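Local coordinates for protein tetraacyldisaccharide 4'-kinase (Aquifex aeolicus, PDB 4EHX) that probably transfers the gamma-phosphate of ATP to the 4'-position of a tetraacyldisaccharide 1-phosphate, forming lipid IVA in lipid A biosynthesis, at residues S4-L7 against P8-Y11; R20-L23 against Y24-F28; L90-S93 against W94-G98; L155-K158 against D159-R163; L300-E303 against E304-K307. All coordinates share one frame; numbering follows the deposited sequence.

Interaction 1. Residues S4-L7 against P8-Y11; sequences SSLL and PFSY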
loop_
_atom_site.group_PDB
_atom_site.type_symbol
_atom_site.label_atom_id
_atom_site.label_comp_id
_atom_site.label_asym_id
_atom_site.label_seq_id
_atom_site.Cartn_x
_atom_site.Cartn_y
_atom_site.Cartn_z
ATOM N N SER A 4 9.621 -20.128 -18.726
ATOM C CA SER A 4 11.061 -20.263 -18.877
ATOM C C SER A 4 11.545 -19.414 -20.053
ATOM O O SER A 4 12.716 -19.021 -20.111
ATOM C CB SER A 4 11.460 -21.731 -19.065
ATOM O OG SER A 4 11.151 -22.194 -20.368
ATOM N N SER A 5 10.644 -19.113 -20.985
ATOM C CA SER A 5 11.028 -18.254 -22.109
ATOM C C SER A 5 11.275 -16.818 -21.633
ATOM O O SER A 5 11.788 -15.990 -22.383
ATOM C CB SER A 5 9.995 -18.296 -23.247
ATOM O OG SER A 5 8.819 -17.569 -22.930
ATOM N N LEU A 6 10.927 -16.541 -20.377
ATOM C CA LEU A 6 11.132 -15.217 -19.791
ATOM C C LEU A 6 12.458 -15.057 -19.041
ATOM O O LEU A 6 12.879 -13.942 -18.749
ATOM C CB LEU A 6 9.979 -14.865 -18.862
ATOM C CG LEU A 6 8.647 -14.643 -19.575
ATOM C CD1 LEU A 6 7.571 -14.301 -18.568
ATOM C CD2 LEU A 6 8.792 -13.546 -20.627
ATOM N N LEU A 7 13.106 -16.169 -18.722
ATOM C CA LEU A 7 14.333 -16.132 -17.933
ATOM C C LEU A 7 15.465 -15.267 -18.526
ATOM O O LEU A 7 16.223 -14.652 -17.769
ATOM C CB LEU A 7 14.845 -17.550 -17.693
ATOM C CG LEU A 7 14.137 -18.330 -16.592
ATOM C CD1 LEU A 7 14.424 -19.815 -16.738
ATOM C CD2 LEU A 7 14.548 -17.817 -15.221
ATOM N N PRO A 8 15.606 -15.240 -19.867
ATOM C CA PRO A 8 16.648 -14.388 -20.455
ATOM C C PRO A 8 16.460 -12.930 -20.072
ATOM O O PRO A 8 17.440 -12.218 -19.827
ATOM C CB PRO A 8 16.430 -14.567 -21.962
ATOM C CG PRO A 8 15.881 -15.954 -22.078
ATOM C CD PRO A 8 14.971 -16.096 -20.885
ATOM N N PHE A 9 15.207 -12.489 -20.020
ATOM C CA PHE A 9 14.907 -11.127 -19.622
ATOM C C PHE A 9 15.241 -10.919 -18.149
ATOM O O PHE A 9 15.733 -9.866 -17.776
ATOM C CB PHE A 9 13.442 -10.795 -19.917
ATOM C CG PHE A 9 13.112 -10.814 -21.382
ATOM C CD1 PHE A 9 13.521 -9.775 -22.208
ATOM C CD2 PHE A 9 12.418 -11.876 -21.937
ATOM C CE1 PHE A 9 13.234 -9.790 -23.562
ATOM C CE2 PHE A 9 12.126 -11.899 -23.293
ATOM C CZ PHE A 9 12.534 -10.854 -24.106
ATOM N N SER A 10 14.989 -11.935 -17.325
ATOM C CA SER A 10 15.332 -11.871 -15.905
ATOM C C SER A 10 16.830 -11.703 -15.665
ATOM O O SER A 10 17.236 -10.914 -14.822
ATOM C CB SER A 10 14.844 -13.115 -15.171
ATOM O OG SER A 10 13.431 -13.152 -15.147
ATOM N N TYR A 11 17.651 -12.469 -16.378
ATOM C CA TYR A 11 19.101 -12.350 -16.209
ATOM C C TYR A 11 19.570 -10.968 -16.645
ATOM O O TYR A 11 20.423 -10.357 -16.001
ATOM C CB TYR A 11 19.840 -13.419 -17.019
ATOM C CG TYR A 11 19.495 -14.839 -16.644
ATOM C CD1 TYR A 11 19.310 -15.216 -15.311
ATOM C CD2 TYR A 11 19.333 -15.805 -17.631
ATOM C CE1 TYR A 11 18.983 -16.535 -14.987
ATOM C CE2 TYR A 11 19.021 -17.106 -17.320
ATOM C CZ TYR A 11 18.850 -17.468 -16.005
ATOM O OH TYR A 11 18.530 -18.773 -15.736
#
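Leu6 O is gripped by two backbone N-H groups one residue apart: Ser10 N lies 3.2 Å from Leu6 O in the carbonyl plane with an angle of 154° at the hydrogen, while the bond from Phe9 N is bent to 125° and weak. One carbonyl thus serves an i+3 and an i+4 donor, as expected where a 3-10 turn passes into an alpha-helix. The next bond is fully helical, Tyr11 N reaching Leu7 O at 3.0 Å. That same oxygen lies over one face of the Tyr11 ring, displaced toward its rim, with Tyr11 CD2 at 3.3 Å from Leu7 O. The ring gets there because Tyr11 CG is anti to its own carbonyl carbon (chi1 -60°), which sends the side chain back along the helix. Leu7 and Tyr11 then touch loosely, Leu7 CB standing 4.2 Å from Tyr11 CE2. On another flank, Leu6 CD2 meets Phe9 CD2 at 4.2 Å, and Leu6 O sits near the plane of the Phe9 ring, at its edge. Pro8, which has no N-H to give, packs its CD 3.5 Å from Leu7 CB. Ser10, buried, turns its hydroxyl to Leu164 O and Ala167 N, while Leu7 also touches Ala167 and Phe9 touches Pro166. The whole is typical of a helix start, a 3-10 turn feeding the first turn of helix 7-25, with proline in that first turn.

Interaction 2. Residues R20-L23 against Y24-F28; sequences RNTL and YDKGF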
loop_
_atom_site.group_PDB
_atom_site.type_symbol
_atom_site.label_atom_id
_atom_site.label_comp_id
_atom_site.label_asym_id
_atom_site.label_seq_id
_atom_site.Cartn_x
_atom_site.Cartn_y
_atom_site.Cartn_z
ATOM N N ARG A 20 22.681 -0.506 -10.922
ATOM C CA ARG A 20 22.135 0.696 -10.291
ATOM C C ARG A 20 22.345 0.635 -8.784
ATOM O O ARG A 20 22.736 1.623 -8.146
ATOM C CB ARG A 20 20.637 0.847 -10.614
ATOM C CG ARG A 20 19.973 2.063 -9.919
ATOM C CD ARG A 20 18.548 2.340 -10.451
ATOM N NE ARG A 20 17.846 3.317 -9.615
ATOM C CZ ARG A 20 17.217 2.981 -8.501
ATOM N NH1 ARG A 20 17.196 1.705 -8.133
ATOM N NH2 ARG A 20 16.602 3.897 -7.767
ATOM N N ASN A 21 22.093 -0.530 -8.195
ATOM C CA ASN A 21 22.242 -0.616 -6.746
ATOM C C ASN A 21 23.699 -0.494 -6.296
ATOM O O ASN A 21 23.978 0.061 -5.241
ATOM C CB ASN A 21 21.580 -1.874 -6.188
ATOM C CG ASN A 21 20.075 -1.704 -6.004
ATOM O OD1 ASN A 21 19.614 -0.648 -5.583
ATOM N ND2 ASN A 21 19.308 -2.746 -6.325
ATOM N N THR A 22 24.621 -1.002 -7.109
ATOM C CA THR A 22 26.046 -0.825 -6.813
ATOM C C THR A 22 26.415 0.656 -6.786
ATOM O O THR A 22 27.169 1.113 -5.911
ATOM C CB THR A 22 26.926 -1.573 -7.826
ATOM O OG1 THR A 22 26.691 -2.980 -7.697
ATOM C CG2 THR A 22 28.399 -1.281 -7.587
ATOM N N LEU A 23 25.872 1.420 -7.727
ATOM C CA LEU A 23 26.155 2.856 -7.753
ATOM C C LEU A 23 25.706 3.548 -6.465
ATOM O O LEU A 23 26.459 4.343 -5.887
ATOM C CB LEU A 23 25.530 3.521 -8.987
ATOM C CG LEU A 23 26.126 3.056 -10.322
ATOM C CD1 LEU A 23 25.357 3.633 -11.504
ATOM C CD2 LEU A 23 27.594 3.421 -10.403
ATOM N N TYR A 24 24.498 3.243 -5.997
ATOM C CA TYR A 24 24.045 3.820 -4.733
ATOM C C TYR A 24 24.853 3.295 -3.551
ATOM O O TYR A 24 25.217 4.066 -2.671
ATOM C CB TYR A 24 22.555 3.586 -4.501
ATOM C CG TYR A 24 21.688 4.582 -5.247
ATOM C CD1 TYR A 24 21.565 5.888 -4.791
ATOM C CD2 TYR A 24 21.022 4.222 -6.411
ATOM C CE1 TYR A 24 20.788 6.801 -5.458
ATOM C CE2 TYR A 24 20.230 5.141 -7.096
ATOM C CZ TYR A 24 20.126 6.427 -6.611
ATOM O OH TYR A 24 19.363 7.359 -7.267
ATOM N N ASP A 25 25.111 1.985 -3.537
ATOM C CA ASP A 25 25.876 1.345 -2.464
ATOM C C ASP A 25 27.210 2.057 -2.235
ATOM O O ASP A 25 27.631 2.256 -1.099
ATOM C CB ASP A 25 26.179 -0.118 -2.814
ATOM C CG ASP A 25 24.981 -1.028 -2.662
ATOM O OD1 ASP A 25 23.914 -0.568 -2.188
ATOM O OD2 ASP A 25 25.112 -2.230 -3.009
ATOM N N LYS A 26 27.864 2.437 -3.327
ATOM C CA LYS A 26 29.229 2.946 -3.279
ATOM C C LYS A 26 29.346 4.461 -3.392
ATOM O O LYS A 26 30.448 4.989 -3.543
ATOM C CB LYS A 26 30.070 2.256 -4.356
ATOM C CG LYS A 26 30.107 0.744 -4.189
ATOM C CD LYS A 26 31.155 0.090 -5.077
ATOM C CE LYS A 26 31.495 -1.308 -4.558
ATOM N NZ LYS A 26 32.136 -2.168 -5.597
ATOM N N GLY A 27 28.217 5.161 -3.338
ATOM C CA GLY A 27 28.248 6.609 -3.269
ATOM C C GLY A 27 28.429 7.308 -4.601
ATOM O O GLY A 27 28.808 8.477 -4.648
ATOM N N PHE A 28 28.136 6.608 -5.690
ATOM C CA PHE A 28 28.298 7.188 -7.024
ATOM C C PHE A 28 27.099 8.021 -7.473
ATOM O O PHE A 28 27.190 8.793 -8.434
ATOM C CB PHE A 28 28.595 6.096 -8.038
ATOM C CG PHE A 28 29.996 5.557 -7.947
ATOM C CD1 PHE A 28 31.047 6.226 -8.554
ATOM C CD2 PHE A 28 30.259 4.381 -7.266
ATOM C CE1 PHE A 28 32.335 5.732 -8.485
ATOM C CE2 PHE A 28 31.548 3.879 -7.196
ATOM C CZ PHE A 28 32.585 4.558 -7.803
#
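Three successive i+4 bonds carry helix 7-25 to its end, among them Asp25 N to Asn21 O at 2.8 Å, and a Schellman motif then closes it: Phe28 N returns to Leu23 O at 2.8 Å and Gly27 N to Tyr24 O at 3.3 Å, with Gly27 at positive phi (82°) as the C-prime residue. Across this closure Leu23 CD2 lies 3.7 Å from Phe28 CB, the two side chains crossing at about a right angle, and Leu23 O stands at the edge of the Phe28 ring. Arg20, its CG anti to the backbone N (chi1 177°) and its chain extended to NE, runs along the helix to Tyr24. There Tyr24 CE2 sits over one face of the guanidinium, toward its rim and 3.9 Å from Arg20 NH2; with the planes 65° apart, this is no parallel stack. An alanine in place of Arg20 would remove the guanidinium and is likely to leave Tyr24 CE2 without this neighbour and Gln142 O without its donor. Thr22 and Lys26 lie side by side, Thr22 CG2 4.0 Å from Lys26 CD. The polar ends of Asn21 and Asp25 find partners beyond the helix: Asp25 forms a salt bridge with Arg144, and Asn21 bonds Arg144 and Glu172. These bonds, with Tyr24 against Arg144, tie the C-terminal end of helix 7-25 to the loops following strand 134-138 and helix 157-160.

Interaction 3. Residues L90-S93 against W94-G98; sequences LKVS and WEEAG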
loop_
_atom_site.group_PDB
_atom_site.type_symbol
_atom_site.label_atom_id
_atom_site.label_comp_id
_atom_site.label_asym_id
_atom_site.label_seq_id
_atom_site.Cartn_x
_atom_site.Cartn_y
_atom_site.Cartn_z
ATOM N N LEU A 90 -9.413 15.721 0.718
ATOM C CA LEU A 90 -9.063 15.530 -0.687
ATOM C C LEU A 90 -9.144 16.856 -1.450
ATOM O O LEU A 90 -10.080 17.641 -1.277
ATOM C CB LEU A 90 -9.958 14.461 -1.340
ATOM C CG LEU A 90 -9.441 13.015 -1.260
ATOM C CD1 LEU A 90 -8.151 12.826 -2.078
ATOM C CD2 LEU A 90 -9.216 12.590 0.189
ATOM N N LYS A 91 -8.142 17.111 -2.281
ATOM C CA LYS A 91 -8.075 18.352 -3.038
ATOM C C LYS A 91 -8.208 18.104 -4.537
ATOM O O LYS A 91 -8.270 19.047 -5.317
ATOM C CB LYS A 91 -6.758 19.077 -2.746
ATOM C CG LYS A 91 -6.652 19.555 -1.301
ATOM C CD LYS A 91 -7.806 20.494 -0.991
ATOM C CE LYS A 91 -7.971 20.738 0.494
ATOM N NZ LYS A 91 -9.058 21.746 0.743
ATOM N N VAL A 92 -8.231 16.834 -4.933
ATOM C CA VAL A 92 -8.343 16.472 -6.342
ATOM C C VAL A 92 -9.163 15.194 -6.492
ATOM O O VAL A 92 -9.387 14.480 -5.519
ATOM C CB VAL A 92 -6.955 16.222 -6.964
ATOM C CG1 VAL A 92 -6.103 17.483 -6.902
ATOM C CG2 VAL A 92 -6.263 15.077 -6.241
ATOM N N SER A 93 -9.599 14.899 -7.712
ATOM C CA SER A 93 -10.316 13.656 -7.974
ATOM C C SER A 93 -9.325 12.508 -8.142
ATOM O O SER A 93 -8.129 12.739 -8.315
ATOM C CB SER A 93 -11.161 13.793 -9.237
ATOM O OG SER A 93 -10.330 13.977 -10.371
ATOM N N TRP A 94 -9.812 11.271 -8.098
ATOM C CA TRP A 94 -8.933 10.126 -8.334
ATOM C C TRP A 94 -8.401 10.175 -9.760
ATOM O O TRP A 94 -7.253 9.807 -10.017
ATOM C CB TRP A 94 -9.647 8.798 -8.058
ATOM C CG TRP A 94 -10.859 8.552 -8.903
ATOM C CD1 TRP A 94 -10.896 7.956 -10.130
ATOM C CD2 TRP A 94 -12.215 8.876 -8.573
ATOM N NE1 TRP A 94 -12.192 7.897 -10.589
ATOM C CE2 TRP A 94 -13.021 8.454 -9.650
ATOM C CE3 TRP A 94 -12.827 9.488 -7.472
ATOM C CZ2 TRP A 94 -14.403 8.625 -9.660
ATOM C CZ3 TRP A 94 -14.204 9.654 -7.484
ATOM C CH2 TRP A 94 -14.976 9.224 -8.572
ATOM N N GLU A 95 -9.235 10.646 -10.683
ATOM C CA GLU A 95 -8.807 10.827 -12.065
ATOM C C GLU A 95 -7.499 11.623 -12.144
ATOM O O GLU A 95 -6.588 11.261 -12.891
ATOM C CB GLU A 95 -9.903 11.504 -12.897
ATOM C CG GLU A 95 -11.175 10.669 -13.112
ATOM C CD GLU A 95 -12.319 11.040 -12.172
ATOM O OE1 GLU A 95 -12.047 11.487 -11.034
ATOM O OE2 GLU A 95 -13.493 10.882 -12.574
ATOM N N GLU A 96 -7.407 12.701 -11.371
ATOM C CA GLU A 96 -6.219 13.559 -11.398
ATOM C C GLU A 96 -5.094 13.074 -10.476
ATOM O O GLU A 96 -3.914 13.281 -10.759
ATOM C CB GLU A 96 -6.593 15.007 -11.055
ATOM C CG GLU A 96 -5.429 15.983 -11.101
ATOM C CD GLU A 96 -5.874 17.435 -11.047
ATOM O OE1 GLU A 96 -7.097 17.688 -10.982
ATOM O OE2 GLU A 96 -4.994 18.324 -11.072
ATOM N N ALA A 97 -5.456 12.429 -9.375
ATOM C CA ALA A 97 -4.458 11.969 -8.418
ATOM C C ALA A 97 -3.834 10.651 -8.852
ATOM O O ALA A 97 -2.702 10.346 -8.485
ATOM C CB ALA A 97 -5.078 11.819 -7.032
ATOM N N GLY A 98 -4.579 9.876 -9.630
ATOM C CA GLY A 98 -4.262 8.475 -9.827
ATOM C C GLY A 98 -4.969 7.668 -8.753
ATOM O O GLY A 98 -5.157 8.147 -7.635
HETATM O O HOH W 1 -9.052 16.400 -9.879
#
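Backbone and capping bonds gather on Ser93, where Ala97 N gives a sound bond to Ser93 O (2.9 Å, in the carbonyl plane) and Glu96 N a weak, bent one to the same oxygen. Glu96 N also points at Ser93 OG, 3.3 Å away, a weak capping bond. That hydroxyl can face the helix because it is tucked between the backbone N and the carbonyl carbon (chi1 65°). Ser93 is therefore the N-cap of the short helix 94-97, which follows the loop after strand 89-90. A further weak bond runs from Ser93 OG to Glu95 OE1 at 3.1 Å. The Glu95 chain, bent at chi2 (99°), places the same carboxylate oxygen over the centre of the Trp94 ring face, 3.4 Å above its plane; that ring also meets Tyr102 edge-to-face.

Water joins the two sides as well: one molecule accepts from Ser93 N at 2.7 Å and donates to Glu96 OE1 at 2.6 Å, bridging the start of the helix to a side chain one turn on.

Among apolar contacts, Val92 CG2 packs against Ala97 CB at 3.6 Å, while its other branch, CG1, faces the Glu96 carboxyl carbon. Beyond them, Val92 touches Leu82 and Ala97 touches Val84, both on strand 81-86.

Interaction 4. Residues L155-K158 against D159-R163; sequences LKKK and DLKDR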
loop_
_atom_site.group_PDB
_atom_site.type_symbol
_atom_site.label_atom_id
_atom_site.label_comp_id
_atom_site.label_asym_id
_atom_site.label_seq_id
_atom_site.Cartn_x
_atom_site.Cartn_y
_atom_site.Cartn_z
ATOM N N LEU A 155 8.054 -8.324 3.730
ATOM C CA LEU A 155 8.378 -9.576 3.057
ATOM C C LEU A 155 7.284 -10.589 3.311
ATOM O O LEU A 155 6.913 -10.812 4.461
ATOM C CB LEU A 155 9.662 -10.166 3.637
ATOM C CG LEU A 155 11.060 -9.864 3.108
ATOM C CD1 LEU A 155 12.008 -10.785 3.859
ATOM C CD2 LEU A 155 11.182 -10.078 1.595
ATOM N N LYS A 156 6.786 -11.231 2.260
ATOM C CA LYS A 156 5.916 -12.394 2.464
ATOM C C LYS A 156 6.641 -13.693 2.138
ATOM O O LYS A 156 7.633 -13.703 1.401
ATOM C CB LYS A 156 4.627 -12.276 1.654
ATOM C CG LYS A 156 4.845 -12.214 0.174
ATOM C CD LYS A 156 3.563 -11.889 -0.549
ATOM C CE LYS A 156 3.837 -11.634 -2.015
ATOM N NZ LYS A 156 2.599 -11.231 -2.730
ATOM N N LYS A 157 6.155 -14.797 2.690
ATOM C CA LYS A 157 6.842 -16.074 2.503
ATOM C C LYS A 157 7.094 -16.341 1.017
ATOM O O LYS A 157 8.169 -16.791 0.634
ATOM C CB LYS A 157 6.050 -17.224 3.140
ATOM C CG LYS A 157 6.769 -18.577 3.079
ATOM C CD LYS A 157 5.898 -19.683 3.681
ATOM C CE LYS A 157 6.593 -21.034 3.663
ATOM N NZ LYS A 157 5.697 -22.104 4.192
ATOM N N LYS A 158 6.103 -16.047 0.180
ATOM C CA LYS A 158 6.225 -16.263 -1.268
ATOM C C LYS A 158 7.447 -15.556 -1.883
ATOM O O LYS A 158 8.068 -16.074 -2.825
ATOM C CB LYS A 158 4.954 -15.780 -1.966
ATOM C CG LYS A 158 4.870 -16.141 -3.447
ATOM C CD LYS A 158 3.694 -15.432 -4.095
ATOM C CE LYS A 158 3.569 -15.786 -5.569
ATOM N NZ LYS A 158 2.478 -15.010 -6.230
ATOM N N ASP A 159 7.779 -14.375 -1.360
ATOM C CA ASP A 159 8.929 -13.603 -1.864
ATOM C C ASP A 159 10.229 -14.396 -1.779
ATOM O O ASP A 159 11.067 -14.331 -2.687
ATOM C CB ASP A 159 9.103 -12.297 -1.079
ATOM C CG ASP A 159 7.983 -11.299 -1.328
ATOM O OD1 ASP A 159 7.380 -11.330 -2.424
ATOM O OD2 ASP A 159 7.713 -10.462 -0.431
ATOM N N LEU A 160 10.408 -15.128 -0.680
ATOM C CA LEU A 160 11.653 -15.871 -0.442
ATOM C C LEU A 160 11.878 -16.992 -1.452
ATOM O O LEU A 160 13.001 -17.476 -1.618
ATOM C CB LEU A 160 11.672 -16.447 0.974
ATOM C CG LEU A 160 11.645 -15.447 2.131
ATOM C CD1 LEU A 160 11.598 -16.184 3.455
ATOM C CD2 LEU A 160 12.859 -14.531 2.074
ATOM N N LYS A 161 10.811 -17.401 -2.129
ATOM C CA LYS A 161 10.910 -18.475 -3.108
ATOM C C LYS A 161 10.817 -17.954 -4.537
ATOM O O LYS A 161 10.837 -18.736 -5.479
ATOM C CB LYS A 161 9.801 -19.503 -2.866
ATOM C CG LYS A 161 9.771 -20.061 -1.448
ATOM C CD LYS A 161 8.538 -20.926 -1.192
ATOM C CE LYS A 161 7.274 -20.085 -1.104
ATOM N NZ LYS A 161 6.114 -20.865 -0.590
ATOM N N ASP A 162 10.722 -16.635 -4.693
ATOM C CA ASP A 162 10.389 -16.026 -5.978
ATOM C C ASP A 162 11.633 -15.698 -6.818
ATOM O O ASP A 162 12.763 -15.921 -6.390
ATOM C CB ASP A 162 9.569 -14.754 -5.734
ATOM C CG ASP A 162 8.542 -14.489 -6.829
ATOM O OD1 ASP A 162 8.827 -14.786 -8.004
ATOM O OD2 ASP A 162 7.441 -13.981 -6.508
ATOM N N ARG A 163 11.408 -15.159 -8.013
ATOM C CA ARG A 163 12.485 -14.835 -8.942
ATOM C C ARG A 163 12.317 -13.421 -9.485
ATOM O O ARG A 163 11.228 -12.854 -9.440
ATOM C CB ARG A 163 12.496 -15.828 -10.108
ATOM C CG ARG A 163 12.817 -17.263 -9.716
ATOM C CD ARG A 163 12.659 -18.203 -10.904
ATOM N NE ARG A 163 11.305 -18.162 -11.452
ATOM C CZ ARG A 163 10.847 -18.982 -12.394
ATOM N NH1 ARG A 163 11.632 -19.924 -12.903
ATOM N NH2 ARG A 163 9.599 -18.863 -12.828
#
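From strand 150-156 the backbone passes into a loosely held helical turn: Asp159 N reaches Lys156 O at 2.8 Å, Lys161 N reaches Lys158 O at 3.1 Å, and both donors stand well above the carbonyl plane, as befits i+3 closures. The Asp159 side chain reaches back across this turn. Its CG is anti to the carbonyl carbon (chi1 -68°), which brings OD2 to Lys156 N at 2.9 Å; the bond is almost straight (171°), though the N-H comes from above the carboxylate plane. The Lys156 and Asp159 side chains cross at about a right angle, Lys156 CG being 3.4 Å from Asp159 OD2, while the lysine ammonium goes on to Gly48 O. Asp159 OD1 bonds Ser45 OG, so the two oxygens hold separate partners. An alanine at Asp159 would probably leave the Lys156 N-H and the Ser45 hydroxyl each without this acceptor. Leu155 CD1 and Leu160 CD2 touch loosely at 4.2 Å. Ser45 and Gly48 belong to the predicted ATP-binding P-loop, which follows strand 38-43; the turn thus lies beside it, at the end of strand 150-156, whose parallel neighbours are strands 38-43 and 182-186.

Interaction 5. Residues L300-E303 against E304-K307; sequences LERE and EKLK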
loop_
_atom_site.group_PDB
_atom_site.type_symbol
_atom_site.label_atom_id
_atom_site.label_comp_id
_atom_site.label_asym_id
_atom_site.label_seq_id
_atom_site.Cartn_x
_atom_site.Cartn_y
_atom_site.Cartn_z
ATOM N N LEU A 300 0.423 -6.324 14.856
ATOM C CA LEU A 300 1.866 -6.505 14.714
ATOM C C LEU A 300 2.496 -7.010 16.002
ATOM O O LEU A 300 2.302 -6.417 17.052
ATOM C CB LEU A 300 2.509 -5.168 14.354
ATOM C CG LEU A 300 3.924 -5.232 13.764
ATOM C CD1 LEU A 300 3.833 -5.635 12.316
ATOM C CD2 LEU A 300 4.610 -3.886 13.876
ATOM N N GLU A 301 3.282 -8.079 15.922
ATOM C CA GLU A 301 4.008 -8.561 17.091
ATOM C C GLU A 301 5.119 -7.584 17.509
ATOM O O GLU A 301 5.738 -6.946 16.659
ATOM C CB GLU A 301 4.600 -9.948 16.829
ATOM C CG GLU A 301 3.570 -11.039 16.672
ATOM C CD GLU A 301 4.185 -12.428 16.705
ATOM O OE1 GLU A 301 5.421 -12.535 16.870
ATOM O OE2 GLU A 301 3.429 -13.412 16.568
ATOM N N ARG A 302 5.354 -7.468 18.814
ATOM C CA ARG A 302 6.437 -6.626 19.361
ATOM C C ARG A 302 6.261 -5.172 18.948
ATOM O O ARG A 302 7.225 -4.468 18.678
ATOM C CB ARG A 302 7.808 -7.120 18.894
ATOM C CG ARG A 302 8.041 -8.611 19.062
ATOM C CD ARG A 302 9.285 -9.067 18.295
ATOM N NE ARG A 302 10.529 -8.683 18.963
ATOM C CZ ARG A 302 11.475 -7.920 18.420
ATOM N NH1 ARG A 302 11.332 -7.448 17.189
ATOM N NH2 ARG A 302 12.569 -7.631 19.112
ATOM N N GLU A 303 5.007 -4.741 18.866
ATOM C CA GLU A 303 4.679 -3.385 18.444
ATOM C C GLU A 303 5.470 -2.294 19.199
ATOM O O GLU A 303 5.916 -1.298 18.606
ATOM C CB GLU A 303 3.169 -3.206 18.600
ATOM C CG GLU A 303 2.669 -1.813 18.710
ATOM C CD GLU A 303 1.162 -1.808 18.656
ATOM O OE1 GLU A 303 0.618 -1.913 17.538
ATOM O OE2 GLU A 303 0.532 -1.745 19.729
ATOM N N GLU A 304 5.664 -2.483 20.495
ATOM C CA GLU A 304 6.400 -1.492 21.271
ATOM C C GLU A 304 7.857 -1.339 20.825
ATOM O O GLU A 304 8.426 -0.258 20.958
ATOM C CB GLU A 304 6.299 -1.765 22.775
ATOM C CG GLU A 304 4.929 -1.395 23.334
ATOM C CD GLU A 304 4.599 -2.134 24.612
ATOM O OE1 GLU A 304 3.920 -3.192 24.531
ATOM O OE2 GLU A 304 5.022 -1.652 25.690
ATOM N N LYS A 305 8.458 -2.408 20.306
ATOM C CA LYS A 305 9.811 -2.305 19.763
ATOM C C LYS A 305 9.824 -1.473 18.481
ATOM O O LYS A 305 10.766 -0.722 18.230
ATOM C CB LYS A 305 10.424 -3.678 19.492
ATOM C CG LYS A 305 10.503 -4.583 20.721
ATOM C CD LYS A 305 11.330 -3.955 21.821
ATOM C CE LYS A 305 12.771 -3.740 21.379
ATOM N NZ LYS A 305 13.502 -2.877 22.342
ATOM N N LEU A 306 8.794 -1.617 17.659
ATOM C CA LEU A 306 8.705 -0.786 16.464
ATOM C C LEU A 306 8.496 0.679 16.847
ATOM O O LEU A 306 9.120 1.576 16.264
ATOM C CB LEU A 306 7.610 -1.286 15.523
ATOM C CG LEU A 306 7.363 -0.402 14.298
ATOM C CD1 LEU A 306 8.641 -0.328 13.434
ATOM C CD2 LEU A 306 6.192 -0.924 13.487
ATOM N N LYS A 307 7.658 0.917 17.859
ATOM C CA LYS A 307 7.395 2.276 18.329
ATOM C C LYS A 307 8.693 2.920 18.790
ATOM O O LYS A 307 8.928 4.105 18.557
ATOM C CB LYS A 307 6.381 2.288 19.491
ATOM C CG LYS A 307 4.933 1.965 19.066
ATOM C CD LYS A 307 4.002 2.016 20.282
ATOM C CE LYS A 307 2.526 1.875 19.903
ATOM N NZ LYS A 307 1.673 1.826 21.135
HETATM O O HOH W 2 1.817 -1.222 21.994
#
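Backbone bonds set the frame, with Arg302 at the N-cap of helix 303-312 and a type II beta turn from Leu300 to Glu303 leading in. Arg302 O takes Lys305 N at 2.9 Å, from a donor standing 50° out of the carbonyl plane, and a longer, weak bond from Leu306 N. Lys307 N then meets Glu303 O at 2.9 Å nearly head-on to the carbonyl, a regular alpha-helical bond.

The apolar contact is tight: Leu300 CD2 and Leu306 CD2 are 3.4 Å apart, closer than two methyl groups usually come, with the side chains crossing at about a right angle. Both leucines also touch Tyr57 of helix 51-61 and Phe202 of strand 201-212, which places this pair between strand and helix.

Flat and charged groups form the rest. The CG of Lys305 lies over one face of the Arg302 guanidinium, toward its rim and 4.0 Å from Arg302 NH2, an approach allowed by the bend in the arginine chain at chi3 (75°). Glu303 and Lys307 cross obliquely, Glu303 CG being 3.9 Å from Lys307 CE. Their charges, Glu303 OE2 and Lys307 NZ, stay 4.0 Å apart, beyond a salt bridge, and a water closes the gap by donating to Glu303 OE2 at 2.7 Å and accepting from Lys307 NZ. Glu303 OE1 is bonded to Tyr57 OH.

The chemistry implies a carboxylate shared between a tyrosine of helix 51-61 and a water, with the lysine a mainly electrostatic partner that would probably favour the ionised form of the Glu303 carboxylate.

Overall arrangement
All five contacts are local and follow one another along the chain without interleaving. Interactions 1 and 2 mark the beginning and end of the same element, helix 7-25, their centres 25 Å apart. Interaction 4, where strand 150-156 turns into a short helix, is the one that touches interaction 1: Leu7 CD2 lies 4.3 Å from Arg163 NH1, so the N-terminal helix begins close to the chain leaving the predicted ATP site. Interaction 5 starts the C-terminal helix after strand 291-300, about 23 Å from interaction 4 between centres. Interaction 3, before helix 99-107, stands apart across the chain's centre from interactions 4 and 5. Together they sample helix starts and ends around the P-loop kinase fold.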